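Pullulanase (Bacillus acidopullulyticus, PDB 2WAN) hydrolyses alpha-1,6-glucosidic linkages in pullulan and probably also those at the branch points of related starch polysaccharides. Local coordinates at residues T327-W332 and L367-N372; N320-D325 and G406-L411; V339-Y344 and K353-Q358. All blocks are in the same frame, centred on the assembly; numbering follows the deposited sequence. Where two conformers were deposited one is given.

Interaction 1: T327-W332 and L367-N372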
loop_
_atom_site.group_PDB
_atom_site.type_symbol
_atom_site.label_atom_id
_atom_site.label_comp_id
_atom_site.label_asym_id
_atom_site.label_seq_id
_atom_site.Cartn_x
_atom_site.Cartn_y
_atom_site.Cartn_z
ATOM N N THR A 327 20.404 -22.450 -19.643
ATOM C CA THR A 327 19.732 -21.431 -18.819
ATOM C C THR A 327 20.230 -20.042 -19.250
ATOM O O THR A 327 21.425 -19.835 -19.428
ATOM C CB THR A 327 19.955 -21.676 -17.294
ATOM O OG1 THR A 327 19.345 -22.912 -16.900
ATOM C CG2 THR A 327 19.348 -20.543 -16.464
ATOM N N SER A 328 19.304 -19.106 -19.441
ATOM C CA SER A 328 19.655 -17.722 -19.769
ATOM C C SER A 328 19.422 -16.827 -18.558
ATOM O O SER A 328 18.440 -17.013 -17.822
ATOM C CB SER A 328 18.816 -17.212 -20.936
ATOM O OG SER A 328 19.094 -17.972 -22.105
ATOM N N PHE A 329 20.321 -15.859 -18.384
ATOM C CA PHE A 329 20.306 -14.950 -17.239
ATOM C C PHE A 329 20.238 -13.537 -17.781
ATOM O O PHE A 329 20.822 -13.233 -18.831
ATOM C CB PHE A 329 21.564 -15.113 -16.387
ATOM C CG PHE A 329 21.769 -16.514 -15.861
ATOM C CD1 PHE A 329 22.327 -17.513 -16.667
ATOM C CD2 PHE A 329 21.407 -16.833 -14.547
ATOM C CE1 PHE A 329 22.522 -18.807 -16.171
ATOM C CE2 PHE A 329 21.605 -18.121 -14.035
ATOM C CZ PHE A 329 22.165 -19.114 -14.857
ATOM N N ARG A 330 19.502 -12.677 -17.080
ATOM C CA ARG A 330 19.449 -11.260 -17.437
ATOM C C ARG A 330 19.194 -10.424 -16.202
ATOM O O ARG A 330 18.324 -10.763 -15.384
ATOM C CB ARG A 330 18.387 -10.958 -18.503
ATOM C CG ARG A 330 18.562 -9.537 -19.103
ATOM C CD ARG A 330 17.497 -9.178 -20.126
ATOM N NE ARG A 330 17.604 -9.948 -21.372
ATOM C CZ ARG A 330 18.267 -9.545 -22.457
ATOM N NH1 ARG A 330 18.909 -8.385 -22.463
ATOM N NH2 ARG A 330 18.287 -10.308 -23.540
ATOM N N VAL A 331 19.985 -9.359 -16.057
ATOM C CA VAL A 331 19.895 -8.454 -14.901
ATOM C C VAL A 331 20.023 -7.005 -15.371
ATOM O O VAL A 331 20.804 -6.711 -16.291
ATOM C CB VAL A 331 20.977 -8.787 -13.815
ATOM C CG1 VAL A 331 22.414 -8.583 -14.360
ATOM C CG2 VAL A 331 20.755 -7.973 -12.531
ATOM N N TRP A 332 19.249 -6.107 -14.756
ATOM C CA TRP A 332 19.311 -4.680 -15.069
ATOM C C TRP A 332 20.328 -3.988 -14.167
ATOM O O TRP A 332 20.154 -3.937 -12.950
ATOM C CB TRP A 332 17.920 -4.044 -14.905
ATOM C CG TRP A 332 17.827 -2.616 -15.414
ATOM C CD1 TRP A 332 17.940 -2.190 -16.712
ATOM C CD2 TRP A 332 17.588 -1.449 -14.623
ATOM N NE1 TRP A 332 17.790 -0.813 -16.773
ATOM C CE2 TRP A 332 17.568 -0.339 -15.504
ATOM C CE3 TRP A 332 17.371 -1.234 -13.251
ATOM C CZ2 TRP A 332 17.350 0.974 -15.051
ATOM C CZ3 TRP A 332 17.163 0.067 -12.803
ATOM C CH2 TRP A 332 17.155 1.154 -13.703
ATOM N N LEU A 367 23.422 -13.416 -20.292
ATOM C CA LEU A 367 24.271 -14.563 -20.630
ATOM C C LEU A 367 23.455 -15.829 -20.794
ATOM O O LEU A 367 22.576 -16.124 -19.970
ATOM C CB LEU A 367 25.355 -14.793 -19.571
ATOM C CG LEU A 367 26.446 -15.807 -19.938
ATOM C CD1 LEU A 367 27.254 -15.282 -21.144
ATOM C CD2 LEU A 367 27.358 -16.050 -18.742
ATOM N N GLN A 368 23.742 -16.570 -21.864
ATOM C CA GLN A 368 23.214 -17.921 -22.010
ATOM C C GLN A 368 24.311 -18.916 -21.639
ATOM O O GLN A 368 25.435 -18.829 -22.138
ATOM C CB GLN A 368 22.710 -18.171 -23.435
ATOM C CG GLN A 368 21.962 -19.492 -23.589
ATOM C CD GLN A 368 21.480 -19.747 -25.004
ATOM O OE1 GLN A 368 21.534 -20.878 -25.497
ATOM N NE2 GLN A 368 21.010 -18.698 -25.668
ATOM N N VAL A 369 23.973 -19.847 -20.761
ATOM C CA VAL A 369 24.892 -20.885 -20.312
ATOM C C VAL A 369 24.369 -22.237 -20.772
ATOM O O VAL A 369 23.275 -22.646 -20.391
ATOM C CB VAL A 369 25.074 -20.863 -18.773
ATOM C CG1 VAL A 369 26.137 -21.881 -18.342
ATOM C CG2 VAL A 369 25.444 -19.455 -18.293
ATOM N N SER A 370 25.155 -22.916 -21.616
ATOM C CA SER A 370 24.760 -24.220 -22.134
ATOM C C SER A 370 24.867 -25.299 -21.064
ATOM O O SER A 370 25.723 -25.242 -20.169
ATOM C CB SER A 370 25.600 -24.599 -23.357
ATOM O OG SER A 370 26.972 -24.612 -23.022
ATOM N N GLY A 371 23.979 -26.279 -21.153
ATOM C CA GLY A 371 23.968 -27.356 -20.173
ATOM C C GLY A 371 22.755 -27.308 -19.267
ATOM O O GLY A 371 21.954 -26.374 -19.329
ATOM N N ASN A 372 22.628 -28.331 -18.427
ATOM C CA ASN A 372 21.479 -28.469 -17.542
ATOM C C ASN A 372 21.872 -27.942 -16.176
ATOM O O ASN A 372 22.619 -28.598 -15.443
ATOM C CB ASN A 372 21.043 -29.939 -17.454
ATOM C CG ASN A 372 19.714 -30.127 -16.721
ATOM O OD1 ASN A 372 19.274 -29.261 -15.957
ATOM N ND2 ASN A 372 19.065 -31.260 -16.956
HETATM O O HOH W 1 20.015 -25.330 -17.963
HETATM O O HOH W 2 19.420 -16.745 -24.364
#
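Phe-329 and Val-369 meet on the buried side of two antiparallel strands, CE1 of the ring lying 3.7 Å from CG2 of Val-369. The two side chains run obliquely to each other. With CG anti to the carbonyl carbon (chi1 -58°), the Phe-329 ring starts out beside its own backbone N, and its CD1 edge comes near the carbonyl O of Leu-367, which lies in the ring plane. Val-369 answers with its CG2 branch. Leu-341 of strand 338-344 packs on Phe-329, Leu-367 and Val-369, and Tyr-378 meets the Phe-329 ring edge-to-face.

On the other face Ser-328 and Gln-368 form a non-hydrogen-bonded pair. Here OG of Ser-328 rests 3.6 Å from CG of Gln-368. In the conformer given for Gln-368, a water joins the polar ends, taking a bond of 2.8 Å from NE2 of Gln-368 and lying 2.6 Å from OG of Ser-328.

Both strands belong to the antiparallel sheet of the carbohydrate-binding module 48, the isoamylase N-terminal type of domain. The hydrogen-bonded pairs Thr-327 with Val-369 and Phe-329 with Leu-367 each close a two-bond ring; the shortest link runs from N of Phe-329 to O of Leu-367 at 2.8 Å. Between the rings, CA of Ser-328 makes a CA-H...O contact with that same carbonyl. After Ser-370 the second strand ends, and a water receives a bond from OG1 of Thr-327 and donates to O of Gly-371 over 2.6 Å.

Interaction 2: N320-D325 and G406-L411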
loop_
_atom_site.group_PDB
_atom_site.type_symbol
_atom_site.label_atom_id
_atom_site.label_comp_id
_atom_site.label_asym_id
_atom_site.label_seq_id
_atom_site.Cartn_x
_atom_site.Cartn_y
_atom_site.Cartn_z
ATOM N N ASN A 320 16.408 -15.751 -14.262
ATOM C CA ASN A 320 16.903 -16.915 -15.010
ATOM C C ASN A 320 15.751 -17.626 -15.704
ATOM O O ASN A 320 14.632 -17.687 -15.180
ATOM C CB ASN A 320 17.719 -17.877 -14.126
ATOM C CG ASN A 320 16.872 -18.559 -13.053
ATOM O OD1 ASN A 320 16.733 -18.050 -11.920
ATOM N ND2 ASN A 320 16.306 -19.709 -13.394
ATOM N N VAL A 321 16.012 -18.115 -16.906
ATOM C CA VAL A 321 15.000 -18.844 -17.670
ATOM C C VAL A 321 15.603 -20.204 -17.958
ATOM O O VAL A 321 16.533 -20.324 -18.765
ATOM C CB VAL A 321 14.621 -18.129 -18.982
ATOM C CG1 VAL A 321 13.607 -18.979 -19.785
ATOM C CG2 VAL A 321 14.048 -16.735 -18.687
ATOM N N TYR A 322 15.096 -21.212 -17.255
ATOM C CA TYR A 322 15.640 -22.569 -17.286
ATOM C C TYR A 322 15.062 -23.453 -18.401
ATOM O O TYR A 322 13.835 -23.500 -18.611
ATOM C CB TYR A 322 15.416 -23.275 -15.932
ATOM C CG TYR A 322 15.741 -24.757 -16.009
ATOM C CD1 TYR A 322 17.061 -25.203 -15.927
ATOM C CD2 TYR A 322 14.736 -25.698 -16.220
ATOM C CE1 TYR A 322 17.365 -26.571 -16.040
ATOM C CE2 TYR A 322 15.027 -27.058 -16.330
ATOM C CZ TYR A 322 16.342 -27.480 -16.234
ATOM O OH TYR A 322 16.620 -28.827 -16.352
ATOM N N SER A 323 15.954 -24.175 -19.079
ATOM C CA SER A 323 15.564 -25.304 -19.923
ATOM C C SER A 323 16.549 -26.448 -19.741
ATOM O O SER A 323 17.650 -26.260 -19.221
ATOM C CB SER A 323 15.469 -24.893 -21.407
ATOM O OG SER A 323 16.760 -24.744 -21.983
ATOM N N LYS A 324 16.174 -27.641 -20.192
ATOM C CA LYS A 324 17.072 -28.772 -20.074
ATOM C C LYS A 324 18.421 -28.508 -20.761
ATOM O O LYS A 324 19.466 -28.883 -20.232
ATOM C CB LYS A 324 16.401 -30.041 -20.612
ATOM C CG LYS A 324 16.693 -31.295 -19.798
ATOM C CD LYS A 324 15.944 -32.511 -20.357
ATOM C CE LYS A 324 16.477 -32.931 -21.727
ATOM N NZ LYS A 324 17.911 -33.350 -21.674
ATOM N N ASP A 325 18.390 -27.835 -21.917
ATOM C CA ASP A 325 19.587 -27.598 -22.746
ATOM C C ASP A 325 20.459 -26.396 -22.374
ATOM O O ASP A 325 21.651 -26.385 -22.692
ATOM C CB ASP A 325 19.196 -27.461 -24.227
ATOM C CG ASP A 325 18.646 -28.758 -24.816
ATOM O OD1 ASP A 325 19.036 -29.851 -24.352
ATOM O OD2 ASP A 325 17.824 -28.681 -25.754
ATOM N N GLY A 406 21.077 -17.506 -5.061
ATOM C CA GLY A 406 19.861 -17.868 -5.804
ATOM C C GLY A 406 19.979 -19.309 -6.275
ATOM O O GLY A 406 21.092 -19.835 -6.372
ATOM N N MET A 407 18.844 -19.953 -6.547
ATOM C CA MET A 407 18.854 -21.345 -6.999
ATOM C C MET A 407 18.064 -21.475 -8.296
ATOM O O MET A 407 16.943 -20.995 -8.391
ATOM C CB MET A 407 18.261 -22.254 -5.927
ATOM C CG MET A 407 18.355 -23.752 -6.244
ATOM S SD MET A 407 17.559 -24.693 -4.931
ATOM C CE MET A 407 17.950 -26.351 -5.473
ATOM N N ILE A 408 18.661 -22.126 -9.295
ATOM C CA ILE A 408 18.014 -22.349 -10.582
ATOM C C ILE A 408 17.197 -23.641 -10.483
ATOM O O ILE A 408 17.736 -24.708 -10.109
ATOM C CB ILE A 408 19.069 -22.503 -11.692
ATOM C CG1 ILE A 408 19.893 -21.219 -11.840
ATOM C CG2 ILE A 408 18.400 -22.889 -13.031
ATOM C CD1 ILE A 408 21.355 -21.457 -12.024
ATOM N N VAL A 409 15.908 -23.561 -10.819
ATOM C CA VAL A 409 15.021 -24.725 -10.658
ATOM C C VAL A 409 14.080 -24.892 -11.848
ATOM O O VAL A 409 13.790 -23.921 -12.571
ATOM C CB VAL A 409 14.161 -24.630 -9.337
ATOM C CG1 VAL A 409 15.068 -24.590 -8.101
ATOM C CG2 VAL A 409 13.217 -23.399 -9.357
ATOM N N ASP A 410 13.639 -26.138 -12.033
ATOM C CA ASP A 410 12.580 -26.494 -12.978
ATOM C C ASP A 410 11.228 -26.314 -12.269
ATOM O O ASP A 410 10.820 -27.176 -11.489
ATOM C CB ASP A 410 12.759 -27.956 -13.380
ATOM C CG ASP A 410 11.727 -28.429 -14.398
ATOM O OD1 ASP A 410 10.781 -27.673 -14.729
ATOM O OD2 ASP A 410 11.886 -29.575 -14.868
ATOM N N LEU A 411 10.542 -25.203 -12.553
ATOM C CA LEU A 411 9.267 -24.898 -11.874
ATOM C C LEU A 411 8.202 -25.959 -12.126
ATOM O O LEU A 411 7.445 -26.273 -11.235
ATOM C CB LEU A 411 8.739 -23.516 -12.245
ATOM C CG LEU A 411 9.544 -22.376 -11.607
ATOM C CD1 LEU A 411 9.115 -21.052 -12.212
ATOM C CD2 LEU A 411 9.374 -22.378 -10.091
HETATM O O HOH W 3 15.127 -19.340 -9.752
HETATM O O HOH W 4 14.596 -20.997 -11.861
#
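Tyr-322 and Ile-408 make the apolar part of this contact, CD1 of the ring lying 3.9 Å from CG2 of the isoleucine, with the two side chains crossing at about a right angle. Farther round the ring, on the same side of its plane, CB of Asp-410 sits 3.8 Å from CE2 of Tyr-322; ring and carboxylate planes are 34° apart. CG of Tyr-322 stands anti to its backbone N (chi1 170°), which sets the ring beside both residues. CB of the tyrosine touches the carbonyl O of Val-409. The same CG2 branch of Ile-408 packs against ND2 of Asn-320.

No direct hydrogen bond joins the segments, and water supplies the polar links. Both ends of the Asn-320 amide are used: one water donates to OD1 of Asn-320 and, over 2.8 Å, to O of Met-407, while another accepts from ND2 of Asn-320 at 2.6 Å and from N of Val-409 at 3.1 Å. The phenol of Tyr-322 bonds instead to OD1 of Asn-372.

Strand 319-322 is thereby joined to the chain that leaves strand 406-407. Ile-408 touches Phe-329 of strand 326-332 and Tyr-378 of strand 377-383, whereas Leu-411 already packs on helix 597-614.

Interaction 3: V339-Y344 and K353-Q358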
loop_
_atom_site.group_PDB
_atom_site.type_symbol
_atom_site.label_atom_id
_atom_site.label_comp_id
_atom_site.label_asym_id
_atom_site.label_seq_id
_atom_site.Cartn_x
_atom_site.Cartn_y
_atom_site.Cartn_z
ATOM N N VAL A 339 29.576 -6.871 -15.026
ATOM C CA VAL A 339 28.764 -7.865 -14.307
ATOM C C VAL A 339 29.231 -9.270 -14.680
ATOM O O VAL A 339 29.337 -9.601 -15.862
ATOM C CB VAL A 339 27.238 -7.730 -14.585
ATOM C CG1 VAL A 339 26.455 -8.737 -13.732
ATOM C CG2 VAL A 339 26.729 -6.318 -14.298
ATOM N N GLN A 340 29.534 -10.077 -13.670
ATOM C CA GLN A 340 29.856 -11.479 -13.888
ATOM C C GLN A 340 28.815 -12.386 -13.229
ATOM O O GLN A 340 28.214 -12.021 -12.207
ATOM C CB GLN A 340 31.238 -11.787 -13.329
ATOM C CG GLN A 340 32.326 -10.962 -14.004
ATOM C CD GLN A 340 33.699 -11.564 -13.808
ATOM O OE1 GLN A 340 34.501 -11.055 -13.032
ATOM N NE2 GLN A 340 33.967 -12.663 -14.503
ATOM N N LEU A 341 28.618 -13.555 -13.833
ATOM C CA LEU A 341 27.792 -14.624 -13.261
ATOM C C LEU A 341 28.673 -15.584 -12.463
ATOM O O LEU A 341 29.662 -16.113 -12.998
ATOM C CB LEU A 341 27.066 -15.381 -14.392
ATOM C CG LEU A 341 26.200 -16.593 -14.018
ATOM C CD1 LEU A 341 24.949 -16.132 -13.243
ATOM C CD2 LEU A 341 25.796 -17.366 -15.269
ATOM N N LEU A 342 28.305 -15.820 -11.199
ATOM C CA LEU A 342 28.993 -16.791 -10.352
ATOM C C LEU A 342 28.083 -17.999 -10.199
ATOM O O LEU A 342 26.957 -17.874 -9.710
ATOM C CB LEU A 342 29.342 -16.207 -8.969
ATOM C CG LEU A 342 30.086 -14.858 -8.952
ATOM C CD1 LEU A 342 30.425 -14.424 -7.519
ATOM C CD2 LEU A 342 31.347 -14.969 -9.770
ATOM N N LEU A 343 28.567 -19.146 -10.670
ATOM C CA LEU A 343 27.829 -20.413 -10.633
ATOM C C LEU A 343 28.437 -21.353 -9.611
ATOM O O LEU A 343 29.665 -21.498 -9.562
ATOM C CB LEU A 343 27.852 -21.092 -12.019
ATOM C CG LEU A 343 26.945 -20.491 -13.092
ATOM C CD1 LEU A 343 27.152 -21.211 -14.426
ATOM C CD2 LEU A 343 25.459 -20.533 -12.701
ATOM N N TYR A 344 27.576 -21.999 -8.818
ATOM C CA TYR A 344 27.977 -22.927 -7.760
ATOM C C TYR A 344 27.223 -24.252 -7.929
ATOM O O TYR A 344 25.983 -24.278 -8.002
ATOM C CB TYR A 344 27.658 -22.362 -6.370
ATOM C CG TYR A 344 28.216 -20.966 -6.080
ATOM C CD1 TYR A 344 29.363 -20.803 -5.306
ATOM C CD2 TYR A 344 27.570 -19.818 -6.565
ATOM C CE1 TYR A 344 29.865 -19.513 -5.014
ATOM C CE2 TYR A 344 28.069 -18.532 -6.294
ATOM C CZ TYR A 344 29.216 -18.394 -5.527
ATOM O OH TYR A 344 29.697 -17.128 -5.267
ATOM N N LYS A 353 32.135 -21.935 -11.373
ATOM C CA LYS A 353 32.437 -21.258 -12.616
ATOM C C LYS A 353 32.096 -19.776 -12.506
ATOM O O LYS A 353 31.047 -19.399 -11.979
ATOM C CB LYS A 353 31.676 -21.926 -13.775
ATOM C CG LYS A 353 32.186 -21.540 -15.159
ATOM C CD LYS A 353 31.402 -22.274 -16.231
ATOM C CE LYS A 353 32.113 -23.556 -16.651
ATOM N NZ LYS A 353 31.273 -24.367 -17.576
ATOM N N GLN A 354 33.022 -18.944 -12.961
ATOM C CA GLN A 354 32.812 -17.522 -13.027
ATOM C C GLN A 354 32.817 -17.084 -14.491
ATOM O O GLN A 354 33.781 -17.351 -15.223
ATOM C CB GLN A 354 33.908 -16.830 -12.222
ATOM C CG GLN A 354 33.911 -15.319 -12.327
ATOM C CD GLN A 354 34.704 -14.669 -11.212
ATOM O OE1 GLN A 354 35.052 -13.492 -11.291
ATOM N NE2 GLN A 354 34.984 -15.431 -10.157
ATOM N N LEU A 355 31.741 -16.442 -14.933
ATOM C CA LEU A 355 31.611 -16.080 -16.348
ATOM C C LEU A 355 31.298 -14.610 -16.556
ATOM O O LEU A 355 30.474 -14.035 -15.843
ATOM C CB LEU A 355 30.521 -16.915 -17.022
ATOM C CG LEU A 355 30.716 -18.430 -17.030
ATOM C CD1 LEU A 355 29.398 -19.126 -17.294
ATOM C CD2 LEU A 355 31.747 -18.800 -18.098
ATOM N N GLU A 356 31.945 -13.999 -17.548
ATOM C CA GLU A 356 31.609 -12.635 -17.919
ATOM C C GLU A 356 30.219 -12.592 -18.576
ATOM O O GLU A 356 29.918 -13.388 -19.473
ATOM C CB GLU A 356 32.660 -12.054 -18.881
ATOM C CG GLU A 356 33.912 -11.529 -18.216
ATOM C CD GLU A 356 33.664 -10.248 -17.437
ATOM O OE1 GLU A 356 34.451 -9.973 -16.514
ATOM O OE2 GLU A 356 32.693 -9.522 -17.748
ATOM N N MET A 357 29.365 -11.681 -18.119
ATOM C CA MET A 357 28.111 -11.425 -18.832
ATOM C C MET A 357 28.333 -10.344 -19.895
ATOM O O MET A 357 29.375 -9.682 -19.908
ATOM C CB MET A 357 26.978 -11.062 -17.862
ATOM C CG MET A 357 26.709 -12.177 -16.850
ATOM S SD MET A 357 25.379 -11.823 -15.658
ATOM C CE MET A 357 23.931 -11.896 -16.725
ATOM N N GLN A 358 27.352 -10.191 -20.778
ATOM C CA GLN A 358 27.448 -9.302 -21.932
ATOM C C GLN A 358 26.513 -8.122 -21.765
ATOM O O GLN A 358 25.329 -8.307 -21.489
ATOM C CB GLN A 358 27.072 -10.043 -23.219
ATOM C CG GLN A 358 27.771 -11.375 -23.446
ATOM C CD GLN A 358 27.077 -12.233 -24.504
ATOM O OE1 GLN A 358 26.448 -11.718 -25.441
ATOM N NE2 GLN A 358 27.199 -13.551 -24.361
#
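The amide N of Leu-341 donates to the carbonyl O of Leu-355 over 2.8 Å, and N of Leu-355 returns a bond to O of Leu-341, closing a hydrogen-bonded pair. A second such ring joins Leu-343 and Lys-353, its shorter bond being the 2.8 Å one from N of Leu-343 to O of Lys-353. At the far end N of Met-357 reaches O of Val-339.

Apolar side chains gather on one face of the pair, that of Leu-341, Leu-343 and Leu-355. CD1 of Leu-343 lies 4.2 Å from CD1 of Leu-355. CG of Met-357 packs on CB of Leu-341 at 4.1 Å, and the sulphur SD of Met-357 lies 3.8 Å from CG1 of Val-339. Phe-329 of strand 326-332 lies against Met-357.

The two segments are the arms of a beta hairpin in the carbohydrate-binding module 48 domain, paired antiparallel at 158°. Outside the hairpin, strand 338-344 also pairs antiparallel with strand 377-383, and strand 353-359 with strand 364-370, placing it within the sheet.

The opposite face carries Gln-340, Leu-342, Gln-354 and Glu-356. Leu-342 and Gln-354 lie side by side and point the same way, CD2 of the leucine resting 3.6 Å from CG of the glutamine and close to its CD as well. The Glu-356 carboxylate stacks nearly parallel with the side-chain amide of Gln-340, the planes 15° apart. Glu-356 is bent at chi2 (-71°), and its OE1 is hydrogen-bonded to ND2 of Asn-338, just before the first segment.

All three interactions belong to one antiparallel sheet region, and along the chain they are nested: interaction 3 within interaction 1, and that within interaction 2. Interactions 1 and 3 are strand pairs built on backbone ladders, each with a mainly apolar, largely buried face and a more polar one; their apolar faces merge where CD2 of Leu-341 meets Phe-329 and Val-369. Interaction 3 buries about twice the surface of interaction 1. All three are partly buried; interaction 2 has no ladder and relies on side-chain packing and water. It adjoins interaction 1 through strand 319-322, the neighbour of 326-332, but barely touches interaction 3, whose centre is about 16 Å from its own.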